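Local structure of 3-hexulose-6-phosphate isomerase (Methanocaldococcus jannaschii, 1JEO) at residues 43-48 with 69-74. The protein catalyses the isomerization between 3-hexulose 6-phosphate and fructose 6-phosphate, a step in carbohydrate metabolism. Numbering follows the deposited sequence.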
loop_
_atom_site.group_PDB
_atom_site.type_symbol
_atom_site.label_atom_id
_atom_site.label_comp_id
_atom_site.label_asym_id
_atom_site.label_seq_id
_atom_site.Cartn_x
_atom_site.Cartn_y
_atom_site.Cartn_z
ATOM N N ILE A 43 -9.391 3.938 6.861
ATOM C CA ILE A 43 -8.191 3.837 6.022
ATOM C C ILE A 43 -8.547 4.076 4.554
ATOM O O ILE A 43 -9.447 3.436 4.012
ATOM C CB ILE A 43 -7.490 2.451 6.191
ATOM C CG1 ILE A 43 -7.173 2.202 7.671
ATOM C CG2 ILE A 43 -6.170 2.409 5.398
ATOM C CD1 ILE A 43 -7.133 0.765 8.063
ATOM N N PHE A 44 -7.830 5.008 3.926
ATOM C CA PHE A 44 -8.051 5.371 2.525
ATOM C C PHE A 44 -6.868 5.000 1.645
ATOM O O PHE A 44 -5.723 5.297 1.975
ATOM C CB PHE A 44 -8.317 6.876 2.394
ATOM C CG PHE A 44 -9.619 7.324 2.992
ATOM C CD1 PHE A 44 -9.761 7.470 4.388
ATOM C CD2 PHE A 44 -10.708 7.632 2.162
ATOM C CE1 PHE A 44 -10.976 7.924 4.949
ATOM C CE2 PHE A 44 -11.933 8.087 2.711
ATOM C CZ PHE A 44 -12.065 8.233 4.108
ATOM N N ILE A 45 -7.152 4.328 0.533
ATOM C CA ILE A 45 -6.111 3.916 -0.408
ATOM C C ILE A 45 -6.366 4.585 -1.763
ATOM O O ILE A 45 -7.515 4.716 -2.186
ATOM C CB ILE A 45 -6.092 2.361 -0.645
ATOM C CG1 ILE A 45 -6.306 1.560 0.652
ATOM C CG2 ILE A 45 -4.803 1.939 -1.370
ATOM C CD1 ILE A 45 -5.224 1.635 1.684
ATOM N N PHE A 46 -5.290 5.002 -2.432
ATOM C CA PHE A 46 -5.381 5.612 -3.760
ATOM C C PHE A 46 -4.147 5.331 -4.611
ATOM O O PHE A 46 -3.023 5.221 -4.110
ATOM C CB PHE A 46 -5.639 7.133 -3.698
ATOM C CG PHE A 46 -5.949 7.762 -5.049
ATOM C CD1 PHE A 46 -7.094 7.370 -5.787
ATOM C CD2 PHE A 46 -5.081 8.719 -5.610
ATOM C CE1 PHE A 46 -7.372 7.921 -7.070
ATOM C CE2 PHE A 46 -5.345 9.281 -6.894
ATOM C CZ PHE A 46 -6.497 8.879 -7.623
ATOM N N GLY A 47 -4.398 5.284 -5.915
ATOM C CA GLY A 47 -3.382 5.062 -6.918
ATOM C C GLY A 47 -4.070 5.184 -8.263
ATOM O O GLY A 47 -5.293 5.027 -8.358
ATOM N N VAL A 48 -3.281 5.428 -9.302
ATOM C CA VAL A 48 -3.783 5.571 -10.669
ATOM C C VAL A 48 -3.287 4.376 -11.494
ATOM O O VAL A 48 -2.243 3.798 -11.184
ATOM C CB VAL A 48 -3.290 6.934 -11.290
ATOM C CG1 VAL A 48 -3.622 7.041 -12.770
ATOM C CG2 VAL A 48 -3.925 8.099 -10.553
ATOM N N SER A 69 -12.046 0.218 5.580
ATOM C CA SER A 69 -11.196 0.484 4.425
ATOM C C SER A 69 -11.962 1.058 3.247
ATOM O O SER A 69 -13.106 0.670 2.997
ATOM C CB SER A 69 -10.513 -0.815 4.005
ATOM O OG SER A 69 -9.525 -0.589 3.022
ATOM N N TYR A 70 -11.340 2.003 2.540
ATOM C CA TYR A 70 -11.954 2.646 1.378
ATOM C C TYR A 70 -10.941 2.938 0.286
ATOM O O TYR A 70 -9.748 3.097 0.554
ATOM C CB TYR A 70 -12.622 3.982 1.767
ATOM C CG TYR A 70 -13.754 3.864 2.763
ATOM C CD1 TYR A 70 -13.567 4.231 4.115
ATOM C CD2 TYR A 70 -15.006 3.328 2.380
ATOM C CE1 TYR A 70 -14.605 4.057 5.074
ATOM C CE2 TYR A 70 -16.052 3.152 3.330
ATOM C CZ TYR A 70 -15.837 3.519 4.670
ATOM O OH TYR A 70 -16.838 3.347 5.596
ATOM N N PHE A 71 -11.416 2.939 -0.955
ATOM C CA PHE A 71 -10.573 3.297 -2.087
ATOM C C PHE A 71 -11.139 4.625 -2.588
ATOM O O PHE A 71 -12.338 4.726 -2.858
ATOM C CB PHE A 71 -10.584 2.244 -3.202
ATOM C CG PHE A 71 -9.493 2.451 -4.226
ATOM C CD1 PHE A 71 -8.186 1.996 -3.972
ATOM C CD2 PHE A 71 -9.745 3.164 -5.419
ATOM C CE1 PHE A 71 -7.133 2.252 -4.890
ATOM C CE2 PHE A 71 -8.704 3.433 -6.345
ATOM C CZ PHE A 71 -7.393 2.975 -6.080
ATOM N N VAL A 72 -10.269 5.628 -2.712
ATOM C CA VAL A 72 -10.653 6.970 -3.168
ATOM C C VAL A 72 -11.100 6.929 -4.636
ATOM O O VAL A 72 -10.418 6.356 -5.484
ATOM C CB VAL A 72 -9.480 7.982 -2.978
ATOM C CG1 VAL A 72 -9.889 9.402 -3.380
ATOM C CG2 VAL A 72 -8.984 7.966 -1.535
ATOM N N GLY A 73 -12.268 7.502 -4.909
ATOM C CA GLY A 73 -12.788 7.512 -6.268
ATOM C C GLY A 73 -14.029 6.659 -6.428
ATOM O O GLY A 73 -14.789 6.852 -7.377
ATOM N N GLU A 74 -14.260 5.751 -5.478
ATOM C CA GLU A 74 -15.410 4.849 -5.549
ATOM C C GLU A 74 -16.683 5.338 -4.870
ATOM O O GLU A 74 -16.637 6.174 -3.972
ATOM C CB GLU A 74 -15.014 3.433 -5.136
ATOM C CG GLU A 74 -13.932 2.884 -6.074
ATOM C CD GLU A 74 -13.731 1.395 -6.000
ATOM O OE1 GLU A 74 -13.159 0.841 -6.959
ATOM O OE2 GLU A 74 -14.127 0.773 -4.998
#
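The parallel strand pair of a beta-alpha-beta unit is joined here, Ile-43 to Ile-45 pairing with Ser-69 to Phe-71, an outermost strand of the parallel sheet within this chain. Tyr-70 N donates to Ile-43 O (2.8 Å), Ile-45 N to Tyr-70 O (2.9 Å) and Val-72 N to Ile-45 O (2.9 Å), the last past the end of the second strand. The Phe-71 ring, its CG anti to the backbone N (chi1 -167°), lays one face against Ile-45 O, which sits 3.3 Å from CD1 and toward the rim, while CZ meets Gly-47 O edge-on. An alanine at Phe-71 would probably strip the ring from over Ile-45 O and open a gap beside Phe-46 and Gly-47. Helix 49-64 links the strands in this SIS-family domain and packs on the Ile-45 and Phe-71 side. On the other face the Phe-44 and Tyr-70 rings meet obliquely, planes at 39°, with Tyr-70 CD1 over one face of Phe-44 and Val-72 CG2 at its edge. Val-72 also crosses Phe-46 at about a right angle, its CB 3.7 Å from Phe-46 CD1, and its carbonyl O lies at that ring's edge. Gly-47 lies near Ser-51 and Ser-90, both inferred to bind substrate.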